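Local structure of putative lipoprotein (Clostridium perfringens ATCC 13124, 4R7R) at residues Arg26-Met30 against Phe119-Phe124; Asp88-Leu93 against Asp103-Lys108. The protein is of unknown function but is a putative lipoprotein that may be tethered to the cell membrane or bind lipid. One frame throughout, in Å; residues are numbered along the deposited sequence.

Contact 1: residues Arg26-Met30 against Phe119-Phe124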
ATOM      1  N   ARG A  26      -2.604   9.905   2.359  1.00 33.81           N
ATOM      2  CA  ARG A  26      -1.622  10.882   1.957  1.00 35.35           C
ATOM      3  C   ARG A  26      -0.625  10.221   1.049  1.00 34.18           C
ATOM      4  O   ARG A  26      -0.124   9.156   1.370  1.00 33.16           O
ATOM      5  CB  ARG A  26      -0.909  11.462   3.162  1.00 38.81           C
ATOM      6  CG  ARG A  26      -1.287  12.870   3.444  1.00 43.73           C
ATOM      7  CD  ARG A  26      -0.695  13.315   4.762  1.00 47.90           C
ATOM      8  NE  ARG A  26      -0.904  12.347   5.839  1.00 48.14           N
ATOM      9  CZ  ARG A  26       0.082  11.732   6.485  1.00 48.22           C
ATOM     10  NH1 ARG A  26       1.349  11.982   6.161  1.00 48.36           N
ATOM     11  NH2 ARG A  26      -0.198  10.873   7.459  1.00 48.49           N
ATOM     12  N   LEU A  27      -0.360  10.847  -0.091  1.00 34.95           N
ATOM     13  CA  LEU A  27       0.644  10.364  -1.022  1.00 35.03           C
ATOM     14  C   LEU A  27       1.899  11.230  -0.949  1.00 37.66           C
ATOM     15  O   LEU A  27       1.818  12.462  -0.957  1.00 38.64           O
ATOM     16  CB  LEU A  27       0.103  10.362  -2.451  1.00 35.69           C
ATOM     17  CG  LEU A  27      -1.064   9.447  -2.803  1.00 36.32           C
ATOM     18  CD1 LEU A  27      -1.267   9.426  -4.309  1.00 37.02           C
ATOM     19  CD2 LEU A  27      -0.796   8.051  -2.291  1.00 35.43           C
ATOM     20  N   LEU A  28       3.055  10.574  -0.882  1.00 37.27           N
ATOM     21  CA  LEU A  28       4.342  11.255  -0.935  1.00 37.49           C
ATOM     22  C   LEU A  28       5.170  10.808  -2.155  1.00 37.24           C
ATOM     23  O   LEU A  28       5.453   9.617  -2.311  1.00 36.34           O
ATOM     24  CB  LEU A  28       5.123  10.995   0.355  1.00 35.48           C
ATOM     25  CG  LEU A  28       6.485  11.682   0.447  1.00 36.30           C
ATOM     26  CD1 LEU A  28       6.279  13.174   0.539  1.00 37.16           C
ATOM     27  CD2 LEU A  28       7.266  11.172   1.638  1.00 30.09           C
ATOM     28  N   ASP A  29       5.556  11.763  -3.004  1.00 39.14           N
ATOM     29  CA  ASP A  29       6.463  11.506  -4.130  1.00 40.18           C
ATOM     30  C   ASP A  29       7.902  11.379  -3.596  1.00 39.79           C
ATOM     31  O   ASP A  29       8.431  12.319  -3.008  1.00 40.11           O
ATOM     32  CB  ASP A  29       6.337  12.636  -5.174  1.00 46.11           C
ATOM     33  CG  ASP A  29       7.058  12.335  -6.504  1.00 51.98           C
ATOM     34  OD1 ASP A  29       8.182  11.791  -6.481  1.00 53.13           O
ATOM     35  OD2 ASP A  29       6.507  12.672  -7.587  1.00 55.62           O
HETATM   36  N   MSE A  30       8.532  10.222  -3.787  1.00 39.92           N
HETATM   37  CA  MSE A  30       9.857   9.984  -3.203  1.00 43.50           C
HETATM   38  C   MSE A  30      11.010  10.585  -4.011  1.00 48.23           C
HETATM   39  O   MSE A  30      12.166  10.489  -3.614  1.00 51.73           O
HETATM   40  CB  MSE A  30      10.098   8.481  -3.016  1.00 42.14           C
HETATM   41  CG  MSE A  30       9.282   7.858  -1.893  1.00 39.72           C
HETATM   42 SE   MSE A  30       9.398   8.892  -0.253  0.61 46.98          SE
HETATM   43  CE  MSE A  30      10.988   8.037   0.497  1.00 36.96           C
ATOM     44  N   PHE A 119      -1.974   4.422 -10.102  1.00 24.88           N
ATOM     45  CA  PHE A 119      -2.865   5.188  -9.238  1.00 25.19           C
ATOM     46  C   PHE A 119      -2.178   6.441  -8.665  1.00 28.36           C
ATOM     47  O   PHE A 119      -2.768   7.530  -8.641  1.00 31.41           O
ATOM     48  CB  PHE A 119      -3.388   4.329  -8.074  1.00 25.13           C
ATOM     49  CG  PHE A 119      -4.218   5.105  -7.093  1.00 28.73           C
ATOM     50  CD1 PHE A 119      -5.561   5.379  -7.368  1.00 29.04           C
ATOM     51  CD2 PHE A 119      -3.655   5.600  -5.916  1.00 32.59           C
ATOM     52  CE1 PHE A 119      -6.328   6.119  -6.492  1.00 30.75           C
ATOM     53  CE2 PHE A 119      -4.412   6.343  -5.028  1.00 35.00           C
ATOM     54  CZ  PHE A 119      -5.758   6.605  -5.318  1.00 34.63           C
ATOM     55  N   CYS A 120      -0.945   6.286  -8.186  1.00 26.19           N
ATOM     56  CA  CYS A 120      -0.242   7.403  -7.581  1.00 27.44           C
ATOM     57  C   CYS A 120       0.065   8.492  -8.605  1.00 30.17           C
ATOM     58  O   CYS A 120      -0.061   9.681  -8.300  1.00 31.86           O
ATOM     59  CB  CYS A 120       1.041   6.924  -6.905  1.00 27.46           C
ATOM     60  SG  CYS A 120       0.731   5.942  -5.397  1.00 37.67           S
ATOM     61  N   GLN A 121       0.442   8.096  -9.823  1.00 29.46           N
ATOM     62  CA  GLN A 121       0.756   9.078 -10.866  1.00 30.90           C
ATOM     63  C   GLN A 121      -0.497   9.848 -11.224  1.00 29.08           C
ATOM     64  O   GLN A 121      -0.448  11.045 -11.488  1.00 30.33           O
ATOM     65  CB  GLN A 121       1.346   8.407 -12.109  1.00 31.73           C
ATOM     66  CG  GLN A 121       2.802   7.982 -11.943  1.00 33.50           C
ATOM     67  CD  GLN A 121       3.391   7.348 -13.191  1.00 35.90           C
ATOM     68  OE1 GLN A 121       3.244   7.873 -14.303  1.00 39.71           O
ATOM     69  NE2 GLN A 121       4.064   6.210 -13.016  1.00 34.52           N
ATOM     70  N   TYR A 122      -1.626   9.147 -11.189  1.00 27.59           N
ATOM     71  CA  TYR A 122      -2.922   9.728 -11.500  1.00 26.59           C
ATOM     72  C   TYR A 122      -3.373  10.764 -10.458  1.00 29.37           C
ATOM     73  O   TYR A 122      -3.874  11.833 -10.830  1.00 31.90           O
ATOM     74  CB  TYR A 122      -3.964   8.612 -11.639  1.00 25.16           C
ATOM     75  CG  TYR A 122      -5.377   9.038 -11.333  1.00 27.46           C
ATOM     76  CD1 TYR A 122      -6.138   9.733 -12.263  1.00 29.24           C
ATOM     77  CD2 TYR A 122      -5.954   8.732 -10.110  1.00 28.87           C
ATOM     78  CE1 TYR A 122      -7.433  10.121 -11.973  1.00 32.18           C
ATOM     79  CE2 TYR A 122      -7.242   9.115  -9.810  1.00 31.02           C
ATOM     80  CZ  TYR A 122      -7.979   9.803 -10.741  1.00 34.11           C
ATOM     81  OH  TYR A 122      -9.270  10.177 -10.411  1.00 38.30           O
ATOM     82  N   VAL A 123      -3.206  10.468  -9.166  1.00 26.88           N
ATOM     83  CA  VAL A 123      -3.613  11.424  -8.135  1.00 29.26           C
ATOM     84  C   VAL A 123      -2.828  12.722  -8.265  1.00 32.56           C
ATOM     85  O   VAL A 123      -3.399  13.811  -8.193  1.00 34.80           O
ATOM     86  CB  VAL A 123      -3.422  10.882  -6.714  1.00 28.45           C
ATOM     87  CG1 VAL A 123      -3.617  12.010  -5.702  1.00 25.42           C
ATOM     88  CG2 VAL A 123      -4.384   9.741  -6.443  1.00 24.09           C
ATOM     89  N   PHE A 124      -1.523  12.595  -8.501  1.00 32.81           N
ATOM     90  CA  PHE A 124      -0.656  13.750  -8.683  1.00 35.34           C
ATOM     91  C   PHE A 124      -0.965  14.557  -9.949  1.00 38.11           C
ATOM     92  O   PHE A 124      -0.827  15.790  -9.951  1.00 39.69           O
ATOM     93  CB  PHE A 124       0.811  13.308  -8.707  1.00 35.75           C
ATOM     94  CG  PHE A 124       1.391  13.086  -7.347  1.00 36.30           C
ATOM     95  CD1 PHE A 124       1.535  11.805  -6.839  1.00 34.53           C
ATOM     96  CD2 PHE A 124       1.771  14.156  -6.563  1.00 39.42           C
ATOM     97  CE1 PHE A 124       2.060  11.586  -5.573  1.00 35.75           C
ATOM     98  CE2 PHE A 124       2.299  13.951  -5.292  1.00 41.39           C
ATOM     99  CZ  PHE A 124       2.442  12.659  -4.794  1.00 39.18           C
TER
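L27 does most of the work here, pushing its two methyl branches from the strand into the side of the helical segment F119-F124. CD1 sits against V123 CB, 3.5 Å away and equally far from CG1 and CG2, the two side chains meeting at a slant. The other branch, CD2, turns to C120 and lies 4.1 Å from SG. A chi1 of -64° sets CG of L27 anti to its own carbonyl carbon and carries both methyls to V123 and C120. CB of L27, placed by the strand itself, stands 3.9 Å from F124 CE1. This is the dense part of the contact, and L27, C120 and F119 are all buried. Within the helix, V123 CG2 lies 3.5 Å above one face of the F119 ring, toward its rim. The fold is an antiparallel sheet with the helix 116-125 laid across one face; segment 26-29 crosses helical segment 119-124 at 96°, the axes of these segments 9.7 Å apart at closest. Neighbouring strands take part in the same packing, V36 touching L27, V123 and F124, and Y70 touching C120. Toward D29 the contact thins out. There the F124 ring points its CZ end at the strand backbone, across its run, CZ coming 3.7 Å from D29 N and 3.9 Å from D29 CB, while the carboxylate is engaged elsewhere, OD1 accepting a hydrogen bond from N31 N. No hydrogen bond links the two segments, and on the outer side of the helix Q121 and Y122 are exposed and point away from the strand.

Contact 2: residues Asp88-Leu93 against Asp103-Lys108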
ATOM      1  N   ASP A  88       7.525  -2.684 -10.930  1.00 35.65           N
ATOM      2  CA  ASP A  88       7.031  -4.030 -11.221  1.00 39.00           C
ATOM      3  C   ASP A  88       5.869  -4.484 -10.358  1.00 36.94           C
ATOM      4  O   ASP A  88       5.682  -5.687 -10.190  1.00 37.94           O
ATOM      5  CB  ASP A  88       8.159  -5.049 -11.075  1.00 46.89           C
ATOM      6  CG  ASP A  88       9.116  -5.022 -12.237  1.00 56.54           C
ATOM      7  OD1 ASP A  88       9.027  -4.087 -13.080  1.00 58.60           O
ATOM      8  OD2 ASP A  88       9.960  -5.948 -12.306  1.00 61.54           O
ATOM      9  N   ASP A  89       5.113  -3.537  -9.809  1.00 33.30           N
ATOM     10  CA  ASP A  89       3.913  -3.842  -9.032  1.00 31.68           C
ATOM     11  C   ASP A  89       4.241  -4.493  -7.690  1.00 28.87           C
ATOM     12  O   ASP A  89       3.388  -5.125  -7.059  1.00 27.45           O
ATOM     13  CB  ASP A  89       2.957  -4.729  -9.841  1.00 32.68           C
ATOM     14  CG  ASP A  89       2.249  -3.960 -10.930  1.00 34.57           C
ATOM     15  OD1 ASP A  89       1.997  -2.755 -10.704  1.00 33.02           O
ATOM     16  OD2 ASP A  89       1.953  -4.540 -12.007  1.00 37.84           O
ATOM     17  N   LEU A  90       5.481  -4.317  -7.254  1.00 27.67           N
ATOM     18  CA  LEU A  90       5.898  -4.699  -5.907  1.00 26.45           C
ATOM     19  C   LEU A  90       5.558  -3.593  -4.904  1.00 23.37           C
ATOM     20  O   LEU A  90       5.813  -2.415  -5.154  1.00 22.68           O
ATOM     21  CB  LEU A  90       7.407  -4.993  -5.890  1.00 29.62           C
ATOM     22  CG  LEU A  90       8.154  -5.240  -4.565  1.00 32.00           C
ATOM     23  CD1 LEU A  90       7.689  -6.533  -3.868  1.00 33.65           C
ATOM     24  CD2 LEU A  90       9.675  -5.246  -4.774  1.00 32.30           C
ATOM     25  N   ILE A  91       4.980  -3.964  -3.766  1.00 21.92           N
ATOM     26  CA  ILE A  91       4.711  -3.005  -2.700  1.00 21.74           C
ATOM     27  C   ILE A  91       5.068  -3.633  -1.352  1.00 20.36           C
ATOM     28  O   ILE A  91       5.207  -4.853  -1.251  1.00 22.31           O
ATOM     29  CB  ILE A  91       3.229  -2.557  -2.671  1.00 19.05           C
ATOM     30  CG1 ILE A  91       2.346  -3.674  -2.130  1.00 21.32           C
ATOM     31  CG2 ILE A  91       2.726  -2.125  -4.049  1.00 17.28           C
ATOM     32  CD1 ILE A  91       0.957  -3.212  -1.795  1.00 22.29           C
ATOM     33  N   THR A  92       5.246  -2.799  -0.328  1.00 20.00           N
ATOM     34  CA  THR A  92       5.372  -3.285   1.039  1.00 20.53           C
ATOM     35  C   THR A  92       4.329  -2.563   1.877  1.00 22.11           C
ATOM     36  O   THR A  92       3.870  -1.477   1.510  1.00 23.60           O
ATOM     37  CB  THR A  92       6.770  -3.055   1.657  1.00 19.89           C
ATOM     38  OG1 THR A  92       7.040  -1.649   1.758  1.00 17.44           O
ATOM     39  CG2 THR A  92       7.858  -3.760   0.844  1.00 21.09           C
ATOM     40  N   LEU A  93       3.968  -3.166   3.003  1.00 22.02           N
ATOM     41  CA  LEU A  93       2.849  -2.703   3.802  1.00 23.58           C
ATOM     42  C   LEU A  93       3.146  -3.004   5.270  1.00 25.36           C
ATOM     43  O   LEU A  93       3.504  -4.149   5.628  1.00 26.15           O
ATOM     44  CB  LEU A  93       1.548  -3.384   3.343  1.00 24.56           C
ATOM     45  CG  LEU A  93       0.189  -2.833   3.806  1.00 22.86           C
ATOM     46  CD1 LEU A  93      -0.918  -3.341   2.887  1.00 21.88           C
ATOM     47  CD2 LEU A  93      -0.118  -3.208   5.257  1.00 22.27           C
ATOM     48  N   ASP A 103       4.966  -6.617   5.336  1.00 26.00           N
ATOM     49  CA  ASP A 103       4.310  -7.466   4.343  1.00 26.54           C
ATOM     50  C   ASP A 103       4.876  -7.173   2.939  1.00 25.44           C
ATOM     51  O   ASP A 103       5.129  -6.013   2.589  1.00 24.50           O
ATOM     52  CB  ASP A 103       2.794  -7.222   4.333  1.00 28.10           C
ATOM     53  CG  ASP A 103       2.029  -8.045   5.377  1.00 33.05           C
ATOM     54  OD1 ASP A 103       2.606  -8.521   6.398  1.00 35.83           O
ATOM     55  OD2 ASP A 103       0.805  -8.197   5.162  1.00 34.04           O
ATOM     56  N   TYR A 104       5.066  -8.210   2.131  1.00 25.07           N
ATOM     57  CA  TYR A 104       5.515  -8.020   0.754  1.00 25.64           C
ATOM     58  C   TYR A 104       4.467  -8.587  -0.176  1.00 26.80           C
ATOM     59  O   TYR A 104       4.056  -9.751  -0.027  1.00 31.05           O
ATOM     60  CB  TYR A 104       6.878  -8.693   0.501  1.00 28.66           C
ATOM     61  CG  TYR A 104       8.033  -8.065   1.257  1.00 31.99           C
ATOM     62  CD1 TYR A 104       8.992  -7.289   0.593  1.00 32.96           C
ATOM     63  CD2 TYR A 104       8.166  -8.244   2.641  1.00 33.63           C
ATOM     64  CE1 TYR A 104      10.062  -6.708   1.292  1.00 34.09           C
ATOM     65  CE2 TYR A 104       9.218  -7.660   3.352  1.00 34.52           C
ATOM     66  CZ  TYR A 104      10.165  -6.897   2.677  1.00 35.08           C
ATOM     67  OH  TYR A 104      11.202  -6.326   3.388  1.00 34.16           O
ATOM     68  N   LEU A 105       4.040  -7.782  -1.142  1.00 24.53           N
ATOM     69  CA  LEU A 105       3.050  -8.233  -2.100  1.00 25.83           C
ATOM     70  C   LEU A 105       3.506  -7.929  -3.521  1.00 30.00           C
ATOM     71  O   LEU A 105       4.091  -6.875  -3.770  1.00 30.75           O
ATOM     72  CB  LEU A 105       1.693  -7.570  -1.849  1.00 22.25           C
ATOM     73  CG  LEU A 105       1.061  -7.526  -0.453  1.00 20.97           C
ATOM     74  CD1 LEU A 105       1.693  -6.489   0.444  1.00 18.81           C
ATOM     75  CD2 LEU A 105      -0.422  -7.221  -0.583  1.00 21.26           C
ATOM     76  N   SER A 106       3.247  -8.861  -4.436  1.00 31.00           N
ATOM     77  CA  SER A 106       3.296  -8.585  -5.866  1.00 31.22           C
ATOM     78  C   SER A 106       1.866  -8.399  -6.369  1.00 32.97           C
ATOM     79  O   SER A 106       0.974  -9.182  -6.027  1.00 33.83           O
ATOM     80  CB  SER A 106       3.987  -9.715  -6.627  1.00 31.03           C
ATOM     81  OG  SER A 106       3.900  -9.509  -8.032  1.00 31.15           O
ATOM     82  N   LEU A 107       1.652  -7.372  -7.187  1.00 33.85           N
ATOM     83  CA  LEU A 107       0.306  -7.003  -7.636  1.00 32.55           C
ATOM     84  C   LEU A 107       0.082  -7.247  -9.108  1.00 34.98           C
ATOM     85  O   LEU A 107      -0.769  -6.603  -9.706  1.00 36.47           O
ATOM     86  CB  LEU A 107       0.023  -5.520  -7.350  1.00 29.05           C
ATOM     87  CG  LEU A 107       0.131  -5.094  -5.889  1.00 27.67           C
ATOM     88  CD1 LEU A 107      -0.327  -3.641  -5.687  1.00 28.13           C
ATOM     89  CD2 LEU A 107      -0.673  -6.042  -5.032  1.00 27.16           C
ATOM     90  N   LYS A 108       0.835  -8.153  -9.709  1.00 37.88           N
ATOM     91  CA  LYS A 108       0.705  -8.354 -11.148  1.00 42.33           C
ATOM     92  C   LYS A 108      -0.669  -8.911 -11.568  1.00 44.60           C
ATOM     93  O   LYS A 108      -1.206  -8.522 -12.620  1.00 46.32           O
ATOM     94  CB  LYS A 108       1.829  -9.257 -11.655  1.00 45.17           C
ATOM     95  CG  LYS A 108       3.118  -8.500 -11.875  1.00 46.76           C
ATOM     96  CD  LYS A 108       4.336  -9.323 -11.506  1.00 49.43           C
ATOM     97  CE  LYS A 108       5.597  -8.471 -11.570  1.00 49.18           C
ATOM     98  NZ  LYS A 108       5.653  -7.669 -12.835  1.00 50.29           N
TER
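Strands 90-93 and 103-106 run antiparallel at 155°, their axes 4.8 Å apart, with I91-L105 and L93-D103 as hydrogen-bonded pairs and L90-S106 and T92-Y104 as non-hydrogen-bonded pairs. They are the two arms of a beta hairpin within the antiparallel sheet, where strand 80-85 flanks one arm and strand 58-59 the other. The I91-L105 pair is the straightest part of the ladder: L105 N to I91 O is almost linear at the hydrogen (177°), and I91 N meets L105 O at 3.0 Å. Beyond the strand end, L107 N still gives a bond to D89 O, but a more bent one. On the sheet face carrying I91, L93, D103 and L105, I91 spreads its branches over two leucines. CG1 and CD1 pack on CD1 of L105, and CG2 lies 3.8 Å from CD1 of L107, whose side chain crosses I91 at about a right angle. D103 sits at the far end of this face; its OD2 hydrogen-bonds T11 OG1 of helix 9-17, and OD1 forms a salt bridge with R101 in the hairpin's own loop. On the opposite face T92 and Y104 project together from the sheet. A chi1 of 64° turns CG2 of T92, rather than OG1, to the Y104 ring, where it makes a CH-pi contact over the face, 4.1 Å from the centroid and 29° off the ring normal.

Both contacts belong to one antiparallel sheet, but to different parts of it: contact 1 places a helix against strand 24-29, near the edge strand 35-37, whereas contact 2 pairs two strands nearer the other edge, where 58-59 lies. Strands 70-75 and 80-85 stand between them in the sheet. The centres of the two contacts are 16 Å apart and their nearest atoms about 8 Å, so they do not touch. Both segments of contact 2 fall between those of contact 1 in sequence, and after strand 103-106 the chain passes through a linker to helix 116-125, which packs on strand 24-29. K115, just before that helix, forms a salt bridge with D89 of contact 2.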